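Cell division control protein 4 (Saccharomyces cerevisiae, PDB 3V7D) recognises phosphorylated target proteins, such as the CDK inhibitor SIC1, as the substrate-binding subunit of an SCF ubiquitin ligase, here through its WD40 propeller. Local coordinates at residues 166-171 with 206-211; 179-185 with 200-206; 228-233 with 260-266; 279-283 with 294-298; 314-319 with 354-360. The protein carries 1 engineered substitution. All coordinates share one frame; numbering follows the deposited sequence.

Interaction 1 of 5, residues 166-171 with 206-211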
# COMPACT_ATOMS: atom_id res chain seq x y z
N TRP B 166 26.31 10.78 -2.31
CA TRP B 166 25.63 10.53 -1.05
C TRP B 166 24.12 10.73 -1.10
O TRP B 166 23.42 10.51 -0.11
CB TRP B 166 26.26 11.36 0.08
CG TRP B 166 27.56 10.80 0.53
CD1 TRP B 166 28.79 11.02 -0.02
CD2 TRP B 166 27.77 9.90 1.63
NE1 TRP B 166 29.75 10.33 0.67
CE2 TRP B 166 29.15 9.63 1.69
CE3 TRP B 166 26.93 9.31 2.57
CZ2 TRP B 166 29.71 8.79 2.65
CZ3 TRP B 166 27.48 8.48 3.53
CH2 TRP B 166 28.86 8.23 3.56
N ALA B 167 23.61 11.13 -2.26
CA ALA B 167 22.17 11.28 -2.43
C ALA B 167 21.75 11.02 -3.87
O ALA B 167 22.41 11.48 -4.81
CB ALA B 167 21.73 12.67 -1.98
N LEU B 168 20.67 10.26 -4.03
CA LEU B 168 20.15 9.90 -5.35
C LEU B 168 18.64 10.00 -5.37
O LEU B 168 17.98 9.62 -4.41
CB LEU B 168 20.52 8.45 -5.68
CG LEU B 168 21.88 8.12 -6.29
CD1 LEU B 168 21.95 6.63 -6.56
CD2 LEU B 168 22.11 8.92 -7.56
N LYS B 169 18.09 10.49 -6.48
CA LYS B 169 16.65 10.51 -6.65
C LYS B 169 16.27 10.30 -8.10
O LYS B 169 16.64 11.09 -8.98
CB LYS B 169 16.05 11.83 -6.14
CG LYS B 169 14.54 11.80 -5.96
CD LYS B 169 14.15 11.01 -4.72
CE LYS B 169 12.65 11.05 -4.48
NZ LYS B 169 12.27 10.54 -3.13
N TYR B 170 15.52 9.24 -8.36
CA TYR B 170 15.04 8.95 -9.70
C TYR B 170 13.82 9.82 -9.99
O TYR B 170 12.94 9.98 -9.15
CB TYR B 170 14.68 7.47 -9.82
CG TYR B 170 14.22 7.07 -11.20
CD1 TYR B 170 15.14 6.69 -12.16
CD2 TYR B 170 12.87 7.07 -11.53
CE1 TYR B 170 14.73 6.32 -13.43
CE2 TYR B 170 12.46 6.70 -12.80
CZ TYR B 170 13.39 6.33 -13.74
OH TYR B 170 12.98 5.96 -15.00
N ALA B 171 13.78 10.40 -11.19
CA ALA B 171 12.67 11.26 -11.57
C ALA B 171 11.64 10.50 -12.41
O ALA B 171 10.59 10.08 -11.91
CB ALA B 171 13.18 12.48 -12.32
N VAL B 206 26.52 18.13 -0.52
CA VAL B 206 25.09 17.91 -0.69
C VAL B 206 24.73 16.63 0.06
O VAL B 206 25.11 15.54 -0.34
CB VAL B 206 24.70 17.77 -2.17
CG1 VAL B 206 23.19 17.62 -2.30
CG2 VAL B 206 25.19 18.97 -2.97
N ARG B 207 23.99 16.77 1.16
CA ARG B 207 23.75 15.66 2.07
C ARG B 207 22.49 14.86 1.75
O ARG B 207 22.43 13.66 2.01
CB ARG B 207 23.68 16.17 3.51
CG ARG B 207 23.70 15.06 4.55
CD ARG B 207 24.97 14.23 4.42
NE ARG B 207 25.03 13.16 5.41
CZ ARG B 207 24.49 11.95 5.24
NH1 ARG B 207 23.84 11.67 4.11
NH2 ARG B 207 24.60 11.04 6.19
N CYS B 208 21.49 15.53 1.20
CA CYS B 208 20.20 14.91 0.94
C CYS B 208 19.50 15.66 -0.18
O CYS B 208 19.91 16.76 -0.53
CB CYS B 208 19.34 14.95 2.21
SG CYS B 208 19.00 16.63 2.83
N LEU B 209 18.44 15.07 -0.73
CA LEU B 209 17.67 15.73 -1.77
C LEU B 209 16.32 15.06 -2.05
O LEU B 209 16.14 13.87 -1.77
CB LEU B 209 18.49 15.87 -3.07
CG LEU B 209 18.69 14.68 -4.01
CD1 LEU B 209 17.70 14.74 -5.14
CD2 LEU B 209 20.11 14.67 -4.55
N ASP B 210 15.39 15.83 -2.60
CA ASP B 210 14.09 15.31 -3.01
C ASP B 210 13.65 16.03 -4.28
O ASP B 210 14.16 17.10 -4.61
CB ASP B 210 13.05 15.52 -1.91
CG ASP B 210 11.87 14.57 -2.03
OD1 ASP B 210 11.75 13.88 -3.06
OD2 ASP B 210 11.07 14.51 -1.07
N ILE B 211 12.70 15.43 -5.00
CA ILE B 211 12.12 16.06 -6.18
C ILE B 211 10.61 16.17 -6.03
O ILE B 211 9.94 15.18 -5.72
CB ILE B 211 12.42 15.25 -7.46
CG1 ILE B 211 13.93 15.08 -7.65
CG2 ILE B 211 11.80 15.94 -8.68
CD1 ILE B 211 14.29 14.25 -8.87
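With CG swung opposite its own backbone N (chi1 -166°) and the chain kinked at the following bond, Lys169 lays its methylenes along Leu209 and Ile211 and carries its ammonium group to Asp210. The two ranges are the inner strands of adjacent propeller blades, nearly parallel but too far apart to pair as a sheet, and between them the joining is done by side chains. Lys169 CB lies 3.5 Å from Leu209 CD1. Its CG sits 3.7 Å from Ile211 CG1, the chains sliding past each other. Lys169 NZ then forms a salt bridge to Asp210 OD1, 3.4 Å away. The same oxygen accepts the backbone N of Ile211 at 2.7 Å, met on its anti side but 32° out of the carboxylate plane, while OD2 takes Gly278 N, so both oxygens are held and the group is probably kept from turning. Leu209, with CG wedged between its backbone N and carbonyl carbon, presents its other branch, CD2, to Ala167 CB at 3.6 Å. Past the lysine, Ala171 CB meets Ile211 CD1 at 4.0 Å. At the opposite end Trp166 CE3 lies over one face of the Arg207 guanidinium, the planes 67° apart. Trp166 NE1 is hydrogen-bonded to Asp140 OD1, and Arg207 NH2 reaches a modified side chain of the bound peptide. The chemistry is thus divided: an apolar middle, an ion pair toward one end, and at the other an arginine whose charge is turned to the ligand, consistent with recognition of a phosphorylated target.

Interaction 2 of 5, residues 179-185 with 200-206. Unlike the reference sequence in segment 200-206: Glu200 (reference Lys).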
# COMPACT_ATOMS: atom_id res chain seq x y z
N GLY B 179 23.56 14.00 -5.57
CA GLY B 179 24.25 14.97 -4.74
C GLY B 179 25.54 14.36 -4.23
O GLY B 179 25.60 13.16 -3.99
N SER B 180 26.57 15.18 -4.07
CA SER B 180 27.90 14.66 -3.78
C SER B 180 28.70 15.51 -2.80
O SER B 180 28.29 16.61 -2.44
CB SER B 180 28.69 14.50 -5.08
OG SER B 180 30.06 14.23 -4.83
N THR B 181 29.85 14.99 -2.39
CA THR B 181 30.76 15.74 -1.52
C THR B 181 31.55 16.76 -2.32
O THR B 181 32.29 17.56 -1.76
CB THR B 181 31.73 14.81 -0.78
OG1 THR B 181 32.49 14.04 -1.72
CG2 THR B 181 30.97 13.87 0.15
N ASP B 182 31.39 16.74 -3.65
CA ASP B 182 32.01 17.76 -4.49
C ASP B 182 31.16 19.02 -4.56
O ASP B 182 31.46 19.94 -5.33
CB ASP B 182 32.30 17.21 -5.90
CG ASP B 182 31.05 16.77 -6.65
OD1 ASP B 182 29.94 17.23 -6.31
OD2 ASP B 182 31.19 15.97 -7.59
N ARG B 183 30.09 19.04 -3.76
CA ARG B 183 29.19 20.19 -3.62
C ARG B 183 28.31 20.44 -4.84
O ARG B 183 27.57 21.43 -4.89
CB ARG B 183 29.97 21.45 -3.24
CG ARG B 183 30.92 21.26 -2.06
CD ARG B 183 31.85 22.44 -1.89
NE ARG B 183 32.86 22.18 -0.87
CZ ARG B 183 33.86 23.00 -0.57
NH1 ARG B 183 34.00 24.15 -1.23
NH2 ARG B 183 34.73 22.68 0.38
N THR B 184 28.35 19.54 -5.81
CA THR B 184 27.55 19.70 -7.02
C THR B 184 26.25 18.90 -6.99
O THR B 184 26.13 17.89 -6.28
CB THR B 184 28.34 19.30 -8.27
OG1 THR B 184 28.60 17.89 -8.25
CG2 THR B 184 29.66 20.07 -8.35
N VAL B 185 25.28 19.37 -7.75
CA VAL B 185 24.06 18.62 -8.00
C VAL B 185 24.07 18.25 -9.48
O VAL B 185 24.21 19.12 -10.34
CB VAL B 185 22.81 19.47 -7.70
CG1 VAL B 185 21.55 18.67 -7.98
CG2 VAL B 185 22.84 19.96 -6.26
N GLU B 200 26.21 23.96 -9.74
CA GLU B 200 27.04 24.36 -8.62
C GLU B 200 26.33 25.47 -7.85
O GLU B 200 25.42 26.11 -8.38
CB GLU B 200 28.43 24.82 -9.09
CG GLU B 200 29.20 23.74 -9.84
CD GLU B 200 30.63 24.14 -10.17
OE1 GLU B 200 31.12 25.14 -9.60
OE2 GLU B 200 31.26 23.46 -11.00
N GLY B 201 26.73 25.69 -6.61
CA GLY B 201 26.10 26.70 -5.78
C GLY B 201 26.27 26.41 -4.30
O GLY B 201 26.57 27.32 -3.52
N HIS B 202 26.06 25.16 -3.91
CA HIS B 202 26.28 24.74 -2.53
C HIS B 202 27.74 24.96 -2.14
O HIS B 202 28.65 24.73 -2.94
CB HIS B 202 25.90 23.27 -2.34
CG HIS B 202 24.43 23.04 -2.13
ND1 HIS B 202 23.75 23.56 -1.05
CD2 HIS B 202 23.52 22.35 -2.85
CE1 HIS B 202 22.48 23.20 -1.12
NE2 HIS B 202 22.32 22.47 -2.20
N ASN B 203 27.95 25.40 -0.91
CA ASN B 203 29.30 25.69 -0.43
C ASN B 203 29.85 24.54 0.40
O ASN B 203 30.91 24.66 1.01
CB ASN B 203 29.32 27.00 0.36
CG ASN B 203 29.02 28.20 -0.52
OD1 ASN B 203 28.10 28.97 -0.23
ND2 ASN B 203 29.79 28.36 -1.59
N SER B 204 29.12 23.44 0.42
CA SER B 204 29.52 22.25 1.16
C SER B 204 28.84 21.01 0.59
O SER B 204 28.12 21.09 -0.40
CB SER B 204 29.20 22.43 2.64
OG SER B 204 29.76 21.38 3.42
N THR B 205 29.07 19.86 1.23
CA THR B 205 28.55 18.58 0.76
C THR B 205 27.02 18.57 0.63
O THR B 205 26.32 18.97 1.55
CB THR B 205 28.96 17.42 1.70
OG1 THR B 205 30.36 17.17 1.57
CG2 THR B 205 28.18 16.15 1.37
N VAL B 206 26.52 18.13 -0.52
CA VAL B 206 25.09 17.91 -0.69
C VAL B 206 24.73 16.63 0.06
O VAL B 206 25.11 15.54 -0.34
CB VAL B 206 24.70 17.77 -2.17
CG1 VAL B 206 23.19 17.62 -2.30
CG2 VAL B 206 25.19 18.97 -2.97
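A type I turn, Ser180 to Arg183, closes one end of strand 175-180 and packs against the loop that carries the chain into the next propeller blade. Ser180 OG accepts Asp182 N in an ST turn, and Asp182 OD1 accepts Thr184 N in an Asx turn, so the turn is stiffened from within. Across the contact, Val206 N donates to Ser180 O at 3.0 Å, tilted from the carbonyl plane. Val206 CG1 touches Gly179 CA at 3.8 Å, where a side chain on the glycine would collide with it; the other branch, CG2, lies 3.6 Å from Thr184 O. The extended chain of Arg183 runs along the loop backbone, its CG 3.3 Å from Ser204 O, and brings one guanidinium face over Asn203 O. Thr181 and Thr205 stand side by side, with Thr205 OG1 3.6 Å from Thr181 CG2. Farther along, Thr184 CG2 meets CG of the engineered Glu200 at 4.0 Å. Thr205 N and the Arg183 side chain also meet a modified side chain of the bound peptide. On the other flank His202 hydrogen-bonds Thr222 and Val206 packs on it, which seats the loop between strand 175-180 and strand 218-224 of the following blade.

Interaction 3 of 5, residues 228-233 with 260-266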
# COMPACT_ATOMS: atom_id res chain seq x y z
N THR B 228 22.03 25.11 4.33
CA THR B 228 21.02 25.64 3.43
C THR B 228 20.32 24.55 2.63
O THR B 228 20.73 23.39 2.63
CB THR B 228 21.62 26.62 2.41
OG1 THR B 228 22.21 25.88 1.33
CG2 THR B 228 22.67 27.52 3.05
N LEU B 229 19.25 24.95 1.94
CA LEU B 229 18.67 24.15 0.88
C LEU B 229 18.61 24.99 -0.40
O LEU B 229 18.28 26.17 -0.36
CB LEU B 229 17.27 23.67 1.24
CG LEU B 229 17.15 22.65 2.37
CD1 LEU B 229 16.92 23.34 3.71
CD2 LEU B 229 16.04 21.66 2.06
N HIS B 230 18.94 24.37 -1.53
CA HIS B 230 18.83 25.03 -2.82
C HIS B 230 17.67 24.44 -3.59
O HIS B 230 17.42 23.24 -3.53
CB HIS B 230 20.13 24.87 -3.62
CG HIS B 230 21.23 25.78 -3.19
ND1 HIS B 230 21.51 26.05 -1.87
CD2 HIS B 230 22.13 26.49 -3.91
CE1 HIS B 230 22.53 26.88 -1.79
NE2 HIS B 230 22.93 27.17 -3.02
N VAL B 231 16.94 25.29 -4.31
CA VAL B 231 15.83 24.83 -5.13
C VAL B 231 16.15 25.03 -6.62
O VAL B 231 16.62 26.09 -7.02
CB VAL B 231 14.50 25.53 -4.77
CG1 VAL B 231 13.36 24.98 -5.61
CG2 VAL B 231 14.19 25.35 -3.28
N TRP B 232 15.93 23.99 -7.42
CA TRP B 232 16.21 24.05 -8.84
C TRP B 232 15.07 23.43 -9.65
O TRP B 232 14.42 22.49 -9.20
CB TRP B 232 17.50 23.30 -9.20
CG TRP B 232 18.52 23.19 -8.11
CD1 TRP B 232 18.44 22.42 -6.98
CD2 TRP B 232 19.79 23.83 -8.06
NE1 TRP B 232 19.58 22.56 -6.23
CE2 TRP B 232 20.43 23.43 -6.87
CE3 TRP B 232 20.46 24.73 -8.91
CZ2 TRP B 232 21.70 23.88 -6.51
CZ3 TRP B 232 21.72 25.18 -8.55
CH2 TRP B 232 22.32 24.76 -7.36
N LYS B 233 14.83 23.97 -10.84
CA LYS B 233 13.91 23.34 -11.78
C LYS B 233 14.60 22.15 -12.44
O LYS B 233 15.77 22.23 -12.79
CB LYS B 233 13.44 24.34 -12.84
CG LYS B 233 12.53 25.43 -12.29
CD LYS B 233 12.04 26.36 -13.39
CE LYS B 233 13.18 27.18 -13.96
NZ LYS B 233 13.72 28.14 -12.97
N PRO B 260 19.57 29.31 -15.37
CA PRO B 260 18.13 29.47 -15.57
C PRO B 260 17.32 28.38 -14.87
O PRO B 260 16.09 28.49 -14.78
CB PRO B 260 17.98 29.36 -17.09
CG PRO B 260 19.16 28.57 -17.54
CD PRO B 260 20.28 28.93 -16.60
N TYR B 261 17.99 27.35 -14.38
CA TYR B 261 17.32 26.29 -13.64
C TYR B 261 17.41 26.53 -12.14
O TYR B 261 16.86 25.77 -11.34
CB TYR B 261 17.90 24.92 -13.99
CG TYR B 261 17.81 24.59 -15.46
CD1 TYR B 261 16.59 24.33 -16.07
CD2 TYR B 261 18.96 24.53 -16.25
CE1 TYR B 261 16.51 24.02 -17.42
CE2 TYR B 261 18.88 24.23 -17.60
CZ TYR B 261 17.66 23.97 -18.18
OH TYR B 261 17.58 23.67 -19.52
N PHE B 262 18.10 27.60 -11.75
CA PHE B 262 18.24 27.94 -10.34
C PHE B 262 17.05 28.78 -9.87
O PHE B 262 16.62 29.71 -10.55
CB PHE B 262 19.56 28.67 -10.09
CG PHE B 262 19.72 29.19 -8.70
CD1 PHE B 262 19.88 28.32 -7.63
CD2 PHE B 262 19.74 30.55 -8.45
CE1 PHE B 262 20.04 28.80 -6.34
CE2 PHE B 262 19.89 31.04 -7.16
CZ PHE B 262 20.04 30.16 -6.11
N VAL B 263 16.50 28.44 -8.71
CA VAL B 263 15.32 29.13 -8.20
C VAL B 263 15.67 30.04 -7.04
O VAL B 263 15.30 31.22 -7.03
CB VAL B 263 14.23 28.13 -7.76
CG1 VAL B 263 13.00 28.87 -7.28
CG2 VAL B 263 13.88 27.19 -8.90
N GLY B 264 16.37 29.50 -6.05
CA GLY B 264 16.77 30.29 -4.89
C GLY B 264 17.30 29.45 -3.74
O GLY B 264 17.31 28.22 -3.80
N VAL B 265 17.74 30.14 -2.69
CA VAL B 265 18.31 29.48 -1.53
C VAL B 265 17.36 29.59 -0.35
O VAL B 265 16.78 30.65 -0.10
CB VAL B 265 19.66 30.10 -1.14
CG1 VAL B 265 20.28 29.36 0.05
CG2 VAL B 265 20.61 30.09 -2.33
N LEU B 266 17.18 28.49 0.38
CA LEU B 266 16.37 28.51 1.59
C LEU B 266 17.27 28.46 2.82
O LEU B 266 17.77 27.39 3.19
CB LEU B 266 15.39 27.33 1.59
CG LEU B 266 14.29 27.39 0.53
CD1 LEU B 266 13.41 26.16 0.61
CD2 LEU B 266 13.46 28.65 0.68
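Strands 229-233 and 262-266 pair antiparallel, their directions 166° apart, as the two outer strands of a four-stranded propeller blade, and the register slips by one at a classic beta bulge in which Val263 and Gly264 both face Val231. Val231 N bonds Gly264 O at 3.0 Å, while Val231 O receives Val263 N; Leu229 and Leu266 exchange a pair of hydrogen bonds beyond the bulge. On one face Val231 CG2 meets Leu266 CD1 at 4.0 Å; at the bulge itself Val231 CG1 rests on Val263 CB. On the other face, Phe262 turns its edge toward the face of Trp232 in an offset edge-to-face pair, ring centroids 5.5 Å apart and planes at 63°. Trp232 NE1 is held by Thr222 OG1. At the strand end Lys233 N bonds Tyr261 O in the carbonyl plane, and the side chain, bent at its last two torsions, curls back so that NZ donates to Pro260 O at 3.0 Å. With an alanine here, Pro260 O would probably lose this donor and Val263 CG2 part of its packing. Near the far end of the pairing, Val265 CG2 sits over one face of the His230 ring in a CH-pi contact, 3.9 Å from its centroid.

Interaction 4 of 5, residues 279-283 with 294-298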
# COMPACT_ATOMS: atom_id res chain seq x y z
N HIS B 279 6.34 17.30 -1.05
CA HIS B 279 5.29 16.94 -1.99
C HIS B 279 4.58 18.21 -2.43
O HIS B 279 4.23 19.05 -1.59
CB HIS B 279 4.30 15.97 -1.35
CG HIS B 279 3.17 15.58 -2.25
ND1 HIS B 279 3.18 14.42 -3.00
CD2 HIS B 279 2.00 16.20 -2.54
CE1 HIS B 279 2.06 14.34 -3.70
NE2 HIS B 279 1.33 15.40 -3.44
N GLY B 280 4.36 18.36 -3.73
CA GLY B 280 3.80 19.58 -4.26
C GLY B 280 4.69 20.76 -3.92
O GLY B 280 5.91 20.65 -4.03
N ASN B 281 4.10 21.86 -3.48
CA ASN B 281 4.86 23.06 -3.15
C ASN B 281 5.40 23.07 -1.72
O ASN B 281 6.09 24.00 -1.32
CB ASN B 281 4.03 24.33 -3.40
CG ASN B 281 2.83 24.42 -2.47
OD1 ASN B 281 2.08 23.46 -2.30
ND2 ASN B 281 2.63 25.59 -1.87
N ILE B 282 5.07 22.03 -0.96
CA ILE B 282 5.50 21.95 0.43
C ILE B 282 6.69 21.01 0.61
O ILE B 282 6.65 19.86 0.19
CB ILE B 282 4.36 21.51 1.36
CG1 ILE B 282 3.20 22.50 1.27
CG2 ILE B 282 4.85 21.40 2.79
CD1 ILE B 282 3.56 23.89 1.78
N VAL B 283 7.74 21.52 1.25
CA VAL B 283 8.93 20.74 1.52
C VAL B 283 9.36 20.91 2.98
O VAL B 283 9.39 22.03 3.49
CB VAL B 283 10.10 21.15 0.61
CG1 VAL B 283 11.36 20.40 0.98
CG2 VAL B 283 9.75 20.91 -0.85
N VAL B 294 9.33 23.91 7.68
CA VAL B 294 8.38 23.64 6.61
C VAL B 294 8.44 24.78 5.61
O VAL B 294 8.14 25.93 5.95
CB VAL B 294 6.95 23.52 7.15
CG1 VAL B 294 5.99 23.13 6.03
CG2 VAL B 294 6.89 22.51 8.28
N TRP B 295 8.82 24.47 4.38
CA TRP B 295 9.02 25.50 3.36
C TRP B 295 7.90 25.52 2.33
O TRP B 295 7.23 24.52 2.10
CB TRP B 295 10.35 25.28 2.63
CG TRP B 295 11.55 25.16 3.52
CD1 TRP B 295 12.09 24.00 4.02
CD2 TRP B 295 12.38 26.22 4.00
NE1 TRP B 295 13.19 24.29 4.78
CE2 TRP B 295 13.40 25.64 4.78
CE3 TRP B 295 12.36 27.61 3.84
CZ2 TRP B 295 14.38 26.40 5.41
CZ3 TRP B 295 13.34 28.37 4.46
CH2 TRP B 295 14.33 27.76 5.24
N ASP B 296 7.71 26.68 1.71
CA ASP B 296 6.83 26.82 0.56
C ASP B 296 7.70 27.19 -0.64
O ASP B 296 8.03 28.36 -0.84
CB ASP B 296 5.78 27.91 0.81
CG ASP B 296 4.70 27.97 -0.26
OD1 ASP B 296 5.02 27.81 -1.46
OD2 ASP B 296 3.53 28.17 0.09
N VAL B 297 8.08 26.19 -1.42
CA VAL B 297 9.04 26.39 -2.50
C VAL B 297 8.46 27.13 -3.70
O VAL B 297 9.17 27.43 -4.66
CB VAL B 297 9.64 25.06 -2.97
CG1 VAL B 297 10.36 24.38 -1.82
CG2 VAL B 297 8.55 24.16 -3.53
N ALA B 298 7.16 27.43 -3.64
CA ALA B 298 6.55 28.28 -4.65
C ALA B 298 6.81 29.74 -4.30
O ALA B 298 7.06 30.57 -5.17
CB ALA B 298 5.05 28.01 -4.74
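The beta hairpin of strands 282-287 and 292-296, the two middle strands of the WD 4 blade, is tied here at the end away from its connecting turn. Asn281, at the third position of a type II' turn from His279 to Ile282, sends its O to Val297 N at 3.0 Å, in the carbonyl plane. Next along, Val283 and Trp295 form an antiparallel hydrogen-bonded pair, with Trp295 N donating to Val283 O at 2.7 Å. Asn281 ND2 makes a weak bond to Asp296 OD1, 3.3 Å away, its amide 73° from the carboxylate plane; with CG set between the backbone N and the carbonyl carbon (chi1 65°), the amide is brought to the carboxylate. Asp296 OD1 also accepts Ala298 N at 3.1 Å in an Asx turn, and Gln299 N besides. Were this aspartate an alanine, the N-H groups of Ala298 and Gln299 would probably be left without their acceptor and the Asn281 amide freer to turn. On the face of Val283 and Trp295, Val283 CG2 crosses Val297 CG1 at 3.7 Å; on the other, Ile282 CG2 touches Val294 CG1 at 3.8 Å. Toward the blade's outer edge Ile282 and Trp295 pack on strand 301-306, while His279 stacks on His320 and, with Ile282, touches Tyr318 of strand 313-319 in the following blade.

Interaction 5 of 5, residues 314-319 with 354-360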
# COMPACT_ATOMS: atom_id res chain seq x y z
N TYR B 314 17.48 13.36 12.26
CA TYR B 314 18.13 12.47 11.30
C TYR B 314 17.22 12.09 10.14
O TYR B 314 17.69 11.74 9.06
CB TYR B 314 18.66 11.22 11.99
CG TYR B 314 20.08 11.38 12.49
CD1 TYR B 314 20.35 11.93 13.73
CD2 TYR B 314 21.15 10.99 11.70
CE1 TYR B 314 21.65 12.08 14.18
CE2 TYR B 314 22.45 11.14 12.14
CZ TYR B 314 22.70 11.68 13.38
OH TYR B 314 24.00 11.83 13.81
N SER B 315 15.91 12.17 10.36
CA SER B 315 14.96 11.75 9.35
C SER B 315 13.63 12.47 9.48
O SER B 315 13.13 12.67 10.59
CB SER B 315 14.73 10.24 9.45
OG SER B 315 13.82 9.80 8.47
N THR B 316 13.06 12.87 8.35
CA THR B 316 11.71 13.41 8.35
C THR B 316 10.87 12.93 7.17
O THR B 316 11.39 12.66 6.08
CB THR B 316 11.71 14.95 8.39
OG1 THR B 316 10.39 15.42 8.72
CG2 THR B 316 12.13 15.53 7.04
N ILE B 317 9.58 12.82 7.40
CA ILE B 317 8.64 12.51 6.34
C ILE B 317 7.53 13.55 6.32
O ILE B 317 6.96 13.88 7.36
CB ILE B 317 8.01 11.12 6.53
CG1 ILE B 317 9.07 10.03 6.31
CG2 ILE B 317 6.84 10.92 5.57
CD1 ILE B 317 8.52 8.63 6.39
N TYR B 318 7.25 14.09 5.14
CA TYR B 318 6.08 14.94 4.98
C TYR B 318 4.88 14.07 4.60
O TYR B 318 4.78 13.60 3.47
CB TYR B 318 6.33 16.02 3.92
CG TYR B 318 5.11 16.84 3.57
CD1 TYR B 318 4.22 17.24 4.55
CD2 TYR B 318 4.86 17.22 2.25
CE1 TYR B 318 3.10 18.00 4.23
CE2 TYR B 318 3.75 17.99 1.93
CZ TYR B 318 2.87 18.37 2.92
OH TYR B 318 1.76 19.12 2.62
N ASP B 319 4.00 13.85 5.56
CA ASP B 319 2.75 13.15 5.31
C ASP B 319 1.78 14.13 4.66
O ASP B 319 1.05 14.83 5.36
CB ASP B 319 2.16 12.61 6.62
CG ASP B 319 0.96 11.71 6.40
OD1 ASP B 319 0.44 11.64 5.27
OD2 ASP B 319 0.52 11.07 7.39
N LEU B 354 19.34 6.59 19.05
CA LEU B 354 19.15 7.43 17.87
C LEU B 354 18.11 6.84 16.92
O LEU B 354 18.25 5.71 16.46
CB LEU B 354 20.49 7.57 17.14
CG LEU B 354 20.70 8.64 16.06
CD1 LEU B 354 22.19 8.83 15.83
CD2 LEU B 354 20.03 8.28 14.75
N VAL B 355 17.05 7.60 16.64
CA VAL B 355 16.10 7.19 15.61
C VAL B 355 16.44 7.88 14.30
O VAL B 355 16.22 9.08 14.14
CB VAL B 355 14.64 7.52 15.99
CG1 VAL B 355 13.67 6.87 15.01
CG2 VAL B 355 14.33 7.06 17.42
N GLY B 356 16.99 7.12 13.35
CA GLY B 356 17.46 7.69 12.10
C GLY B 356 16.74 7.24 10.84
O GLY B 356 17.06 7.69 9.75
N LEU B 357 15.76 6.35 10.99
CA LEU B 357 15.07 5.81 9.82
C LEU B 357 13.55 5.83 9.98
O LEU B 357 13.01 5.36 10.99
CB LEU B 357 15.54 4.38 9.55
CG LEU B 357 17.03 4.19 9.25
CD1 LEU B 357 17.45 2.73 9.36
CD2 LEU B 357 17.35 4.74 7.87
N LEU B 358 12.87 6.37 8.98
CA LEU B 358 11.41 6.46 8.98
C LEU B 358 10.85 6.03 7.64
O LEU B 358 11.41 6.37 6.60
CB LEU B 358 10.95 7.90 9.24
CG LEU B 358 11.21 8.54 10.59
CD1 LEU B 358 10.74 10.00 10.57
CD2 LEU B 358 10.53 7.75 11.70
N ARG B 359 9.75 5.30 7.67
CA ARG B 359 9.01 4.98 6.45
C ARG B 359 7.52 5.08 6.73
O ARG B 359 7.07 4.83 7.85
CB ARG B 359 9.35 3.57 5.97
CG ARG B 359 10.77 3.39 5.48
CD ARG B 359 10.91 3.67 4.01
NE ARG B 359 12.27 3.42 3.55
CZ ARG B 359 12.72 3.82 2.36
NH1 ARG B 359 11.92 4.48 1.54
NH2 ARG B 359 13.97 3.56 2.01
N LEU B 360 6.76 5.46 5.71
CA LEU B 360 5.32 5.56 5.84
C LEU B 360 4.64 4.75 4.74
O LEU B 360 4.82 5.02 3.56
CB LEU B 360 4.87 7.02 5.75
CG LEU B 360 3.39 7.34 5.96
CD1 LEU B 360 2.92 6.86 7.33
CD2 LEU B 360 3.13 8.83 5.79
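Leu354 spreads its two methyl branches over one face of the Tyr314 ring, the close-fitting end of a contact between the inner strands of the WD 5 and WD 6 propeller blades. Leu354 CD2 stands 4.0 Å from the ring centroid in a CH-pi contact, while CD1 reaches Tyr314 CE1 at 3.7 Å. The tyrosine CB meanwhile rests on Gly356 CA at 3.7 Å, where a side chain on the glycine would be crowded by Leu354 CD2. Tyr314 OH is hydrogen-bonded to Arg312 NH1, and both Tyr314 and Leu354 also pack on the bound peptide. Next in line the buried Leu358 presses CB against Ser315 OG at 3.5 Å. Toward the other end Ile317 and Leu360 are partly exposed and meet their partners through single methyl groups, although Asp319 is buried. Ile317 CG1 lies opposite its own carbonyl carbon (chi1 -69°), extending CD1 toward the partner strand, to Leu358 CB at 3.8 Å and Leu360 CB at 4.0 Å. Leu360 CD2 ends 3.7 Å from Asp319 CG, a methyl against a carboxylate whose charge is matched elsewhere, by Arg322. The two segments share no hydrogen bond; Val355 instead hydrogen-bonds the backbone of Ser329 in the WD 5 blade. The adhesion between these two strands is therefore mostly apolar, and should depend on the fit of aliphatic and aromatic surfaces more than on bond direction.

In the fold
From the N terminus, interaction 1 closes a loop of 34 intervening residues and joins the inner strands of the WD 2 and WD 3 blades. Interaction 2 falls within that loop; the two share Val206, and Trp166 meets Thr181. Interactions 3, 4 and 5 then follow in series, none crossing another. Interaction 3 completes the WD 3 blade with its outer strand, its His230 ring meeting His202 of interaction 2. Interaction 4 lies within the WD 4 blade and is reached through Leu266 on Trp295. Interaction 5, which joins WD 5 to WD 6, touches interaction 4 where Ile282 meets Tyr318. Contacts within and between blades thus form a chain of touching contacts from the WD 2 to the WD 6 blade.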